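Local coordinates for protein 2,3,4,5-tetrahydropyridine-2,6-dicarboxylate N-succinyltransferase (Campylobacter jejuni, PDB 2RIJ) that probably transfers the succinyl group of succinyl-CoA to cyclic tetrahydrodipicolinate, the first step of the succinylase route to lysine, at residues L33-G36 and K42-Q45; A60-E65 and L94-P99; M68-E73 and T84-D89; V170-D175 and K204-L209. All coordinates share one frame; numbering follows the deposited sequence.

Contact 1: residues L33-G36 and K42-Q45; sequences LDRG and KILQ
Asp34 and Gln45 hold the two strands of a beta hairpin together through both backbone and side chain, at a classic beta bulge. Asp34 N donates to Gln45 O over 2.9 Å, almost straight at 172°. On the same face of the sheet their side chains run alongside each other, and Gln45 NE2 donates a hydrogen bond to Asp34 OD2 at 2.9 Å. Gln45 CG lies anti to the backbone N (chi1 -172°) and the chain stays extended, which carries the amide level with the carboxylate; the two planes are turned 45° apart, yet the oxygen lies in the amide plane. Both ends have second partners: Asp34 OD1 forms a salt bridge with Arg32, and Gln45 OE1 accepts from His211.

The bulge is centred on Asp34 O, which faces two successive residues. Leu44 N reaches it at 2.8 Å, whereas the bond from Gln45 N is weak. The register therefore slips by one residue before Arg35 pairs with Ile43, and Gly36 N closes the hairpin end on Lys42 O at 3.0 Å.

Away from Asp34 and Gln45, the opposite face of the sheet is occupied by Arg35 and Ile43, whose side chains point the same way. The guanidinium is anchored through NE to Asp122 O and through NH1 to Lys40 O. Leu33 adds a methyl contact, its CD1 meeting Ile43 CD1 at 3.7 Å. That same Ile43 CD1 sits over one face of the Arg35 guanidinium, toward its rim, 3.4 Å from NH1.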
loop_
_atom_site.group_PDB
_atom_site.type_symbol
_atom_site.label_atom_id
_atom_site.label_comp_id
_atom_site.label_asym_id
_atom_site.label_seq_id
_atom_site.Cartn_x
_atom_site.Cartn_y
_atom_site.Cartn_z
ATOM N N LEU A 33 -34.713 -50.677 13.834
ATOM C CA LEU A 33 -34.897 -49.969 12.577
ATOM C C LEU A 33 -36.206 -49.175 12.505
ATOM O O LEU A 33 -37.245 -49.623 12.994
ATOM C CB LEU A 33 -34.875 -50.934 11.398
ATOM C CG LEU A 33 -33.700 -51.913 11.282
ATOM C CD1 LEU A 33 -33.942 -52.769 9.997
ATOM C CD2 LEU A 33 -32.354 -51.255 11.304
ATOM N N ASP A 34 -36.140 -48.009 11.863
ATOM C CA ASP A 34 -37.314 -47.246 11.507
ATOM C C ASP A 34 -37.522 -47.465 10.020
ATOM O O ASP A 34 -36.613 -47.227 9.237
ATOM C CB ASP A 34 -37.115 -45.761 11.791
ATOM C CG ASP A 34 -36.998 -45.453 13.288
ATOM O OD1 ASP A 34 -37.912 -45.849 14.062
ATOM O OD2 ASP A 34 -36.000 -44.809 13.696
ATOM N N ARG A 35 -38.706 -47.937 9.635
ATOM C CA ARG A 35 -39.041 -48.238 8.231
ATOM C C ARG A 35 -40.006 -47.202 7.661
ATOM O O ARG A 35 -40.657 -46.490 8.406
ATOM C CB ARG A 35 -39.679 -49.618 8.146
ATOM C CG ARG A 35 -38.706 -50.725 8.591
ATOM C CD ARG A 35 -39.439 -52.037 8.840
ATOM N NE ARG A 35 -38.486 -53.095 9.146
ATOM C CZ ARG A 35 -37.778 -53.730 8.223
ATOM N NH1 ARG A 35 -37.901 -53.400 6.935
ATOM N NH2 ARG A 35 -36.916 -54.666 8.593
ATOM N N GLY A 36 -40.108 -47.151 6.342
ATOM C CA GLY A 36 -41.015 -46.247 5.651
ATOM C C GLY A 36 -42.466 -46.501 6.017
ATOM O O GLY A 36 -42.873 -47.652 6.177
ATOM N N LYS A 42 -38.061 -49.810 3.112
ATOM C CA LYS A 42 -37.100 -48.712 3.128
ATOM C C LYS A 42 -36.685 -48.511 4.569
ATOM O O LYS A 42 -37.535 -48.309 5.416
ATOM C CB LYS A 42 -37.774 -47.467 2.565
ATOM C CG LYS A 42 -36.850 -46.442 1.992
ATOM C CD LYS A 42 -37.657 -45.292 1.374
ATOM C CE LYS A 42 -38.162 -45.647 -0.029
ATOM N NZ LYS A 42 -37.049 -45.677 -1.045
ATOM N N ILE A 43 -35.392 -48.644 4.858
ATOM C CA ILE A 43 -34.858 -48.382 6.197
ATOM C C ILE A 43 -34.482 -46.888 6.230
ATOM O O ILE A 43 -33.593 -46.435 5.491
ATOM C CB ILE A 43 -33.626 -49.259 6.528
ATOM C CG1 ILE A 43 -33.924 -50.767 6.297
ATOM C CG2 ILE A 43 -33.111 -48.965 7.935
ATOM C CD1 ILE A 43 -35.210 -51.266 6.862
ATOM N N LEU A 44 -35.213 -46.133 7.049
ATOM C CA LEU A 44 -35.005 -44.720 7.234
ATOM C C LEU A 44 -34.012 -44.333 8.325
ATOM O O LEU A 44 -33.497 -43.216 8.279
ATOM C CB LEU A 44 -36.326 -44.017 7.520
ATOM C CG LEU A 44 -37.484 -44.382 6.596
ATOM C CD1 LEU A 44 -38.632 -43.505 6.997
ATOM C CD2 LEU A 44 -37.093 -44.170 5.154
ATOM N N GLN A 45 -33.767 -45.225 9.281
ATOM C CA GLN A 45 -32.842 -44.992 10.371
ATOM C C GLN A 45 -32.575 -46.305 11.102
ATOM O O GLN A 45 -33.437 -47.194 11.155
ATOM C CB GLN A 45 -33.417 -43.976 11.379
ATOM C CG GLN A 45 -32.414 -43.549 12.425
ATOM C CD GLN A 45 -32.892 -42.432 13.330
ATOM O OE1 GLN A 45 -32.152 -41.455 13.577
ATOM N NE2 GLN A 45 -34.116 -42.564 13.852
#

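Contact 2: residues A60-E65 and L94-P99; sequences AAIMLE and LSCFKP
Ile62 presses both of its methyl ends against Cys96, and this small apolar cluster is the close part of the contact between helix 57-69 and the C-terminal end of helix 87-96. Ile62 CD1 and Ile62 CG2 each lie 3.8 Å from Cys96 CB, both coming against it from the same side. The sulfur is slightly farther off: Cys96 SG is 4.1 Å from Ile62 CG2, and equally far from CD1. With CG1 anti to the carbonyl carbon (chi1 -64°) and CG2 anti to the backbone N, the isoleucine presents both branches to the same partner.

The packing is slacker at Phe97, the first residue to leave helical backbone angles after helix 87-96. Its ring reaches back toward helix 57-69, and CE2 meets Ile62 CG2 obliquely at 4.2 Å. The solvent side begins at Ser95, just before the touching pair, and at Lys98, just after it, both exposed; Lys98 NZ is hydrogen-bonded to Asn4 OD1.

The three touching residues are all buried, and further helices pack around them. Leu12 of helix 6-17 packs on both Ile62 and Cys96, while Ile109 and Leu112 of helix 107-117 pack on Phe97. With no polar link between the two segments, the association rests on van der Waals contact alone. This is apolar helix-helix packing within the N-terminal region of the succinyltransferase, where four helices contribute side chains to one hydrophobic core.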
loop_
_atom_site.group_PDB
_atom_site.type_symbol
_atom_site.label_atom_id
_atom_site.label_comp_id
_atom_site.label_asym_id
_atom_site.label_seq_id
_atom_site.Cartn_x
_atom_site.Cartn_y
_atom_site.Cartn_z
ATOM N N ALA A 60 -20.334 -62.174 18.937
ATOM C CA ALA A 60 -20.594 -62.081 17.499
ATOM C C ALA A 60 -20.771 -63.500 16.904
ATOM O O ALA A 60 -21.662 -63.731 16.109
ATOM C CB ALA A 60 -19.440 -61.343 16.813
ATOM N N ALA A 61 -19.955 -64.444 17.354
ATOM C CA ALA A 61 -19.990 -65.834 16.873
ATOM C C ALA A 61 -21.351 -66.464 17.186
ATOM O O ALA A 61 -21.927 -67.127 16.325
ATOM C CB ALA A 61 -18.877 -66.657 17.505
ATOM N N ILE A 62 -21.862 -66.218 18.404
ATOM C CA ILE A 62 -23.156 -66.759 18.839
ATOM C C ILE A 62 -24.249 -66.200 17.946
ATOM O O ILE A 62 -25.102 -66.935 17.530
ATOM C CB ILE A 62 -23.480 -66.466 20.346
ATOM C CG1 ILE A 62 -22.486 -67.163 21.295
ATOM C CG2 ILE A 62 -24.913 -66.853 20.682
ATOM C CD1 ILE A 62 -22.287 -68.697 21.038
HETATM N N MSE A 63 -24.202 -64.915 17.616
HETATM C CA MSE A 63 -25.222 -64.270 16.776
HETATM C C MSE A 63 -25.201 -64.780 15.351
HETATM O O MSE A 63 -26.227 -65.077 14.766
HETATM C CB MSE A 63 -25.003 -62.752 16.699
HETATM C CG MSE A 63 -25.217 -62.005 17.983
HETATM SE SE MSE A 63 -26.894 -62.409 18.889
HETATM C CE MSE A 63 -28.161 -62.436 17.390
ATOM N N LEU A 64 -24.006 -64.856 14.777
ATOM C CA LEU A 64 -23.835 -65.393 13.428
ATOM C C LEU A 64 -24.310 -66.845 13.372
ATOM O O LEU A 64 -24.973 -67.269 12.405
ATOM C CB LEU A 64 -22.374 -65.294 12.998
ATOM C CG LEU A 64 -21.926 -63.840 12.756
ATOM C CD1 LEU A 64 -20.415 -63.784 12.590
ATOM C CD2 LEU A 64 -22.689 -63.236 11.554
ATOM N N GLU A 65 -23.972 -67.615 14.404
ATOM C CA GLU A 65 -24.432 -69.004 14.478
ATOM C C GLU A 65 -25.974 -69.136 14.604
ATOM O O GLU A 65 -26.544 -70.084 14.105
ATOM C CB GLU A 65 -23.723 -69.729 15.603
ATOM C CG GLU A 65 -24.124 -71.181 15.787
ATOM C CD GLU A 65 -23.715 -72.098 14.636
ATOM O OE1 GLU A 65 -22.932 -71.696 13.738
ATOM O OE2 GLU A 65 -24.177 -73.262 14.650
ATOM N N LEU A 94 -29.577 -66.556 23.688
ATOM C CA LEU A 94 -29.728 -66.583 25.145
ATOM C C LEU A 94 -29.506 -67.954 25.756
ATOM O O LEU A 94 -29.009 -68.084 26.899
ATOM C CB LEU A 94 -31.085 -66.043 25.557
ATOM C CG LEU A 94 -31.191 -64.507 25.523
ATOM C CD1 LEU A 94 -32.646 -64.088 25.642
ATOM C CD2 LEU A 94 -30.284 -63.862 26.585
ATOM N N SER A 95 -29.828 -68.997 25.006
ATOM C CA SER A 95 -29.547 -70.339 25.482
ATOM C C SER A 95 -28.034 -70.656 25.450
ATOM O O SER A 95 -27.519 -71.281 26.378
ATOM C CB SER A 95 -30.397 -71.384 24.746
ATOM O OG SER A 95 -29.917 -71.649 23.451
ATOM N N CYS A 96 -27.323 -70.203 24.411
ATOM C CA CYS A 96 -25.853 -70.348 24.360
ATOM C C CYS A 96 -25.198 -69.570 25.492
ATOM O O CYS A 96 -24.164 -69.974 26.002
ATOM C CB CYS A 96 -25.290 -69.809 23.052
ATOM S SG CYS A 96 -25.828 -70.697 21.615
ATOM N N PHE A 97 -25.827 -68.475 25.901
ATOM C CA PHE A 97 -25.306 -67.667 27.002
ATOM C C PHE A 97 -25.754 -68.117 28.395
ATOM O O PHE A 97 -25.497 -67.423 29.380
ATOM C CB PHE A 97 -25.746 -66.222 26.829
ATOM C CG PHE A 97 -25.012 -65.467 25.740
ATOM C CD1 PHE A 97 -23.623 -65.314 25.783
ATOM C CD2 PHE A 97 -25.723 -64.799 24.740
ATOM C CE1 PHE A 97 -22.957 -64.553 24.826
ATOM C CE2 PHE A 97 -25.045 -64.048 23.760
ATOM C CZ PHE A 97 -23.673 -63.934 23.811
ATOM N N LYS A 98 -26.432 -69.247 28.475
ATOM C CA LYS A 98 -26.931 -69.768 29.748
ATOM C C LYS A 98 -25.957 -69.638 30.934
ATOM O O LYS A 98 -26.362 -69.118 31.968
ATOM C CB LYS A 98 -27.409 -71.201 29.572
ATOM C CG LYS A 98 -28.008 -71.859 30.819
ATOM C CD LYS A 98 -28.550 -73.231 30.421
ATOM C CE LYS A 98 -28.759 -74.174 31.618
ATOM N NZ LYS A 98 -27.491 -74.770 32.172
ATOM N N PRO A 99 -24.669 -70.036 30.778
ATOM C CA PRO A 99 -23.749 -69.909 31.926
ATOM C C PRO A 99 -23.582 -68.491 32.520
ATOM O O PRO A 99 -23.091 -68.351 33.637
ATOM C CB PRO A 99 -22.425 -70.409 31.362
ATOM C CG PRO A 99 -22.771 -71.211 30.187
ATOM C CD PRO A 99 -23.975 -70.594 29.600
#

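Contact 3: residues M68-E73 and T84-D89; sequences MQRGVE and TLKLED
Arg70 reaches from the end of helix 57-69 to grip Asp89 in the first turn of helix 87-96. From CB the chain starts with CG between the backbone N and the carbonyl carbon (chi1 62°) and then runs extended to NE. CG passes 4.1 Å from Asp89 OD1. CD lies 3.6 Å from Glu88 OE1, which stands well out of the guanidinium plane and can offer only its charge. NE donates to Asp89 OD1 at 2.6 Å, and NH2 to Asp89 OD2 at 2.8 Å, a side-on, two-nitrogen salt bridge. Each oxygen uses its syn lone pair, and the two planar groups are nearly coplanar, 19° apart. Over the centre of the guanidinium, CZ is met by Lys86 CD at 3.7 Å, so the aliphatic part of the lysine lies across one face. Thr84 O lies at the guanidinium edge, and a water accepting from NH2 and donating to Thr84 O joins the two.

Asp89 has a further task: its OD2 also accepts from Lys86 N at 2.8 Å, coming from above the carboxylate plane. Lys86 occupies the N-cap position, so this bond ties up a backbone N-H at the helix start while fixing the carboxylate for the arginine.

The contact lies at the surface, but the Asp89 end of the bridge is buried. Gly71, with positive phi, ends helix 57-69 in a Schellman motif; Thr84 closes strand 80-84 and packs on Arg35 of strand 27-35, and Phe67 of helix 57-69 lies against Asp89.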
loop_
_atom_site.group_PDB
_atom_site.type_symbol
_atom_site.label_atom_id
_atom_site.label_comp_id
_atom_site.label_asym_id
_atom_site.label_seq_id
_atom_site.Cartn_x
_atom_site.Cartn_y
_atom_site.Cartn_z
HETATM N N MSE A 68 -26.930 -69.035 11.029
HETATM C CA MSE A 68 -26.463 -70.215 10.303
HETATM C C MSE A 68 -27.243 -71.454 10.694
HETATM O O MSE A 68 -27.550 -72.282 9.828
HETATM C CB MSE A 68 -24.986 -70.427 10.514
HETATM C CG MSE A 68 -24.157 -69.368 9.809
HETATM SE SE MSE A 68 -22.234 -69.732 9.900
HETATM C CE MSE A 68 -21.780 -69.109 11.732
ATOM N N GLN A 69 -27.571 -71.542 11.985
ATOM C CA GLN A 69 -28.326 -72.648 12.569
ATOM C C GLN A 69 -29.670 -72.823 11.874
ATOM O O GLN A 69 -30.110 -73.950 11.685
ATOM C CB GLN A 69 -28.494 -72.520 14.115
ATOM C CG GLN A 69 -27.659 -73.539 14.906
ATOM N N ARG A 70 -30.309 -71.741 11.458
ATOM C CA ARG A 70 -31.548 -71.851 10.682
ATOM C C ARG A 70 -31.390 -71.722 9.174
ATOM O O ARG A 70 -32.353 -71.399 8.481
ATOM C CB ARG A 70 -32.608 -70.864 11.169
ATOM C CG ARG A 70 -32.289 -69.396 11.069
ATOM C CD ARG A 70 -33.486 -68.635 11.654
ATOM N NE ARG A 70 -33.298 -67.206 11.788
ATOM C CZ ARG A 70 -33.419 -66.335 10.796
ATOM N NH1 ARG A 70 -33.780 -66.731 9.583
ATOM N NH2 ARG A 70 -33.236 -65.048 11.033
ATOM N N GLY A 71 -30.200 -71.981 8.654
ATOM C CA GLY A 71 -30.005 -72.011 7.206
ATOM C C GLY A 71 -29.668 -70.703 6.494
ATOM O O GLY A 71 -29.584 -70.687 5.267
ATOM N N VAL A 72 -29.440 -69.614 7.214
ATOM C CA VAL A 72 -29.043 -68.368 6.540
ATOM C C VAL A 72 -27.615 -68.560 6.021
ATOM O O VAL A 72 -26.731 -68.992 6.766
ATOM C CB VAL A 72 -29.145 -67.145 7.459
ATOM C CG1 VAL A 72 -28.622 -65.863 6.740
ATOM C CG2 VAL A 72 -30.585 -66.928 7.964
ATOM N N GLU A 73 -27.392 -68.283 4.734
ATOM C CA GLU A 73 -26.064 -68.455 4.110
ATOM C C GLU A 73 -25.293 -67.144 4.261
ATOM O O GLU A 73 -25.669 -66.143 3.674
ATOM C CB GLU A 73 -26.197 -68.815 2.615
ATOM N N THR A 84 -32.225 -59.409 9.583
ATOM C CA THR A 84 -33.335 -59.222 10.532
ATOM C C THR A 84 -33.338 -60.345 11.522
ATOM O O THR A 84 -33.188 -61.507 11.141
ATOM C CB THR A 84 -34.705 -59.230 9.773
ATOM O OG1 THR A 84 -34.756 -58.099 8.923
ATOM C CG2 THR A 84 -35.916 -59.201 10.721
ATOM N N LEU A 85 -33.507 -59.997 12.794
ATOM C CA LEU A 85 -33.620 -60.963 13.874
ATOM C C LEU A 85 -35.069 -61.450 14.033
ATOM O O LEU A 85 -36.025 -60.662 13.999
ATOM C CB LEU A 85 -33.147 -60.359 15.203
ATOM C CG LEU A 85 -31.642 -60.150 15.292
ATOM C CD1 LEU A 85 -31.380 -59.029 16.289
ATOM C CD2 LEU A 85 -30.937 -61.509 15.691
ATOM N N LYS A 86 -35.197 -62.764 14.167
ATOM C CA LYS A 86 -36.420 -63.438 14.588
ATOM C C LYS A 86 -36.315 -63.777 16.076
ATOM O O LYS A 86 -35.207 -63.866 16.620
ATOM C CB LYS A 86 -36.601 -64.713 13.761
ATOM C CG LYS A 86 -36.734 -64.406 12.294
ATOM C CD LYS A 86 -37.020 -65.617 11.488
ATOM C CE LYS A 86 -37.470 -65.209 10.116
ATOM N NZ LYS A 86 -37.811 -66.363 9.267
ATOM N N LEU A 87 -37.454 -64.035 16.718
ATOM C CA LEU A 87 -37.442 -64.416 18.139
ATOM C C LEU A 87 -36.558 -65.635 18.368
ATOM O O LEU A 87 -35.836 -65.702 19.351
ATOM C CB LEU A 87 -38.841 -64.685 18.682
ATOM C CG LEU A 87 -38.994 -64.855 20.200
ATOM C CD1 LEU A 87 -38.380 -63.688 20.926
ATOM C CD2 LEU A 87 -40.508 -65.065 20.566
ATOM N N GLU A 88 -36.621 -66.598 17.461
ATOM C CA GLU A 88 -35.844 -67.824 17.588
ATOM C C GLU A 88 -34.347 -67.566 17.673
ATOM O O GLU A 88 -33.618 -68.292 18.370
ATOM C CB GLU A 88 -36.183 -68.763 16.426
ATOM C CG GLU A 88 -35.782 -68.299 15.064
ATOM C CD GLU A 88 -36.446 -69.117 13.967
ATOM O OE1 GLU A 88 -35.986 -70.264 13.699
ATOM O OE2 GLU A 88 -37.441 -68.613 13.391
ATOM N N ASP A 89 -33.892 -66.515 16.977
ATOM C CA ASP A 89 -32.490 -66.112 16.978
ATOM C C ASP A 89 -32.092 -65.614 18.360
ATOM O O ASP A 89 -31.018 -65.953 18.869
ATOM C CB ASP A 89 -32.229 -65.018 15.946
ATOM C CG ASP A 89 -32.600 -65.423 14.520
ATOM O OD1 ASP A 89 -32.456 -66.616 14.129
ATOM O OD2 ASP A 89 -33.037 -64.506 13.784
HETATM O O HOH W 1 -34.222 -62.809 9.150
#

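Contact 4: residues V170-D175 and K204-L209; sequences VAWSDD and KFPRFL
The three-stranded antiparallel sheet of the middle region meets the loop that follows its strand 201-203, outermost within this chain, through Trp172 and Pro206. Trp172, on the central strand 170-173, turns its indole toward the loop with CG anti to the carbonyl carbon (chi1 -60°). Pro206 lies over one ring face, offset toward the rim, and its CB approaches Trp172 CH2 at 3.9 Å and CZ3 at 4.1 Å. Val170 CG2 lies over the opposite face, toward the NE1-CE2 side, so the two aliphatic groups cover different parts of the indole. The preceding Phe205 carbonyl carbon stands 4.1 Å from Trp172 CZ2. The indole N-H is engaged by Asp203 O, and Tyr142 of helix 138-149 packs on both Trp172 and Pro206.

At the other end the contact becomes polar and wet. Asp175 OD1 accepts from one water at 2.7 Å, and that water accepts from Arg207 NH1 at 2.9 Å. A second water links OD1 weakly to Arg207 N. Arg207 NH2 is directed to another chain, in a salt bridge with Glu222 of the third subunit and a bond to Leu221 O of that subunit.

Asp175 OD1 and Arg207 NH1 remain 4.9 Å apart, too far for a direct ion pair. Their attraction is thus probably relayed and softened by water, leaving the arginine's direct charge pairing to the subunit interface.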
loop_
_atom_site.group_PDB
_atom_site.type_symbol
_atom_site.label_atom_id
_atom_site.label_comp_id
_atom_site.label_asym_id
_atom_site.label_seq_id
_atom_site.Cartn_x
_atom_site.Cartn_y
_atom_site.Cartn_z
ATOM N N VAL A 170 -35.552 -37.627 4.059
ATOM C CA VAL A 170 -36.822 -37.774 4.789
ATOM C C VAL A 170 -37.043 -36.536 5.646
ATOM O O VAL A 170 -36.109 -35.776 5.917
ATOM C CB VAL A 170 -36.867 -39.065 5.656
ATOM C CG1 VAL A 170 -36.737 -40.349 4.761
ATOM C CG2 VAL A 170 -35.778 -39.054 6.744
ATOM N N ALA A 171 -38.286 -36.373 6.058
ATOM C CA ALA A 171 -38.679 -35.406 7.094
ATOM C C ALA A 171 -38.406 -36.031 8.446
ATOM O O ALA A 171 -38.451 -37.257 8.586
ATOM C CB ALA A 171 -40.150 -35.049 6.951
ATOM N N TRP A 172 -38.124 -35.181 9.437
ATOM C CA TRP A 172 -37.779 -35.623 10.775
ATOM C C TRP A 172 -38.617 -34.822 11.728
ATOM O O TRP A 172 -38.691 -33.583 11.635
ATOM C CB TRP A 172 -36.302 -35.433 11.077
ATOM C CG TRP A 172 -35.390 -36.154 10.188
ATOM C CD1 TRP A 172 -34.916 -35.718 8.995
ATOM C CD2 TRP A 172 -34.777 -37.426 10.428
ATOM N NE1 TRP A 172 -34.063 -36.638 8.462
ATOM C CE2 TRP A 172 -33.950 -37.703 9.313
ATOM C CE3 TRP A 172 -34.871 -38.372 11.449
ATOM C CZ2 TRP A 172 -33.208 -38.879 9.199
ATOM C CZ3 TRP A 172 -34.098 -39.542 11.352
ATOM C CH2 TRP A 172 -33.298 -39.790 10.222
ATOM N N SER A 173 -39.374 -35.549 12.544
ATOM C CA SER A 173 -40.316 -34.954 13.505
ATOM C C SER A 173 -39.999 -35.536 14.866
ATOM O O SER A 173 -40.150 -36.750 15.099
ATOM C CB SER A 173 -41.747 -35.325 13.093
ATOM O OG SER A 173 -42.702 -34.725 13.960
ATOM N N ASP A 174 -39.510 -34.700 15.765
ATOM C CA ASP A 174 -39.034 -35.160 17.072
ATOM C C ASP A 174 -38.111 -36.385 16.958
ATOM O O ASP A 174 -38.215 -37.384 17.688
ATOM C CB ASP A 174 -40.201 -35.387 18.020
ATOM C CG ASP A 174 -40.952 -34.073 18.336
ATOM O OD1 ASP A 174 -40.341 -32.965 18.347
ATOM O OD2 ASP A 174 -42.166 -34.157 18.525
ATOM N N ASP A 175 -37.184 -36.212 16.032
ATOM C CA ASP A 175 -36.147 -37.147 15.672
ATOM C C ASP A 175 -36.651 -38.452 15.065
ATOM O O ASP A 175 -35.878 -39.367 14.948
ATOM C CB ASP A 175 -35.140 -37.355 16.859
ATOM C CG ASP A 175 -34.160 -36.120 17.063
ATOM O OD1 ASP A 175 -33.963 -35.269 16.114
ATOM O OD2 ASP A 175 -33.547 -36.024 18.162
ATOM N N LYS A 204 -31.023 -36.407 4.787
ATOM C CA LYS A 204 -30.616 -37.818 4.763
ATOM C C LYS A 204 -29.942 -38.317 6.047
ATOM O O LYS A 204 -29.851 -39.526 6.249
ATOM C CB LYS A 204 -29.661 -38.074 3.564
ATOM C CG LYS A 204 -30.356 -38.022 2.201
ATOM C CD LYS A 204 -29.375 -38.124 1.062
ATOM C CE LYS A 204 -30.095 -38.408 -0.273
ATOM N NZ LYS A 204 -29.179 -38.731 -1.357
ATOM N N PHE A 205 -29.430 -37.403 6.864
ATOM C CA PHE A 205 -28.716 -37.741 8.095
ATOM C C PHE A 205 -29.501 -37.237 9.313
ATOM O O PHE A 205 -30.055 -36.131 9.267
ATOM C CB PHE A 205 -27.352 -37.052 8.157
ATOM C CG PHE A 205 -26.303 -37.638 7.260
ATOM C CD1 PHE A 205 -26.379 -37.450 5.886
ATOM C CD2 PHE A 205 -25.223 -38.318 7.780
ATOM C CE1 PHE A 205 -25.411 -37.998 5.022
ATOM C CE2 PHE A 205 -24.244 -38.867 6.918
ATOM C CZ PHE A 205 -24.379 -38.728 5.537
ATOM N N PRO A 206 -29.438 -37.983 10.436
ATOM C CA PRO A 206 -29.939 -37.522 11.736
ATOM C C PRO A 206 -28.884 -36.718 12.501
ATOM O O PRO A 206 -27.756 -36.507 12.011
ATOM C CB PRO A 206 -30.247 -38.841 12.441
ATOM C CG PRO A 206 -29.202 -39.724 11.956
ATOM C CD PRO A 206 -28.868 -39.341 10.559
ATOM N N ARG A 207 -29.284 -36.209 13.652
ATOM C CA ARG A 207 -28.418 -35.455 14.493
ATOM C C ARG A 207 -27.731 -36.404 15.485
ATOM O O ARG A 207 -28.282 -37.430 15.895
ATOM C CB ARG A 207 -29.200 -34.358 15.197
ATOM C CG ARG A 207 -29.687 -33.299 14.165
ATOM C CD ARG A 207 -30.840 -32.563 14.553
ATOM N NE ARG A 207 -31.189 -31.555 13.557
ATOM C CZ ARG A 207 -32.094 -30.640 13.781
ATOM N NH1 ARG A 207 -32.723 -30.633 14.924
ATOM N NH2 ARG A 207 -32.349 -29.733 12.886
ATOM N N PHE A 208 -26.554 -35.989 15.897
ATOM C CA PHE A 208 -25.732 -36.666 16.934
ATOM C C PHE A 208 -26.493 -36.977 18.209
ATOM O O PHE A 208 -26.436 -38.103 18.679
ATOM C CB PHE A 208 -24.510 -35.752 17.186
ATOM C CG PHE A 208 -23.518 -36.201 18.200
ATOM C CD1 PHE A 208 -23.707 -35.892 19.544
ATOM C CD2 PHE A 208 -22.286 -36.770 17.803
ATOM C CE1 PHE A 208 -22.734 -36.192 20.496
ATOM C CE2 PHE A 208 -21.319 -37.069 18.740
ATOM C CZ PHE A 208 -21.562 -36.804 20.112
ATOM N N LEU A 209 -27.252 -36.008 18.740
ATOM C CA LEU A 209 -27.911 -36.206 20.014
ATOM C C LEU A 209 -29.127 -37.144 19.928
ATOM O O LEU A 209 -29.652 -37.557 20.938
ATOM C CB LEU A 209 -28.236 -34.843 20.684
ATOM C CG LEU A 209 -27.028 -34.100 21.266
ATOM C CD1 LEU A 209 -27.513 -32.676 21.694
ATOM C CD2 LEU A 209 -26.364 -34.861 22.445
HETATM O O HOH W 2 -32.029 -36.565 14.366
HETATM O O HOH W 3 -33.313 -32.768 16.851
#

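How the contacts relate
Contacts 2 and 3 use the same pair of helices, 57-69 and 87-96: contact 3 is nested inside the loop that contact 2 closes, their centres lie 12 Å apart, and the Met63 side chain packs on Leu85. Contact 1 touches both contact 3 and contact 4. Its Arg35 NH2 approaches Thr84 OG1 of contact 3 at 4.1 Å, while Gln45 OE1 packs on contact 4, 3.4 Å from Pro206 CB. The hairpin thereby bridges the N-terminal and middle regions of the protein, whereas contacts 2 and 4 do not touch, their centres being 33 Å apart. All four lie away from the predicted active-site and succinyl-CoA-binding residues.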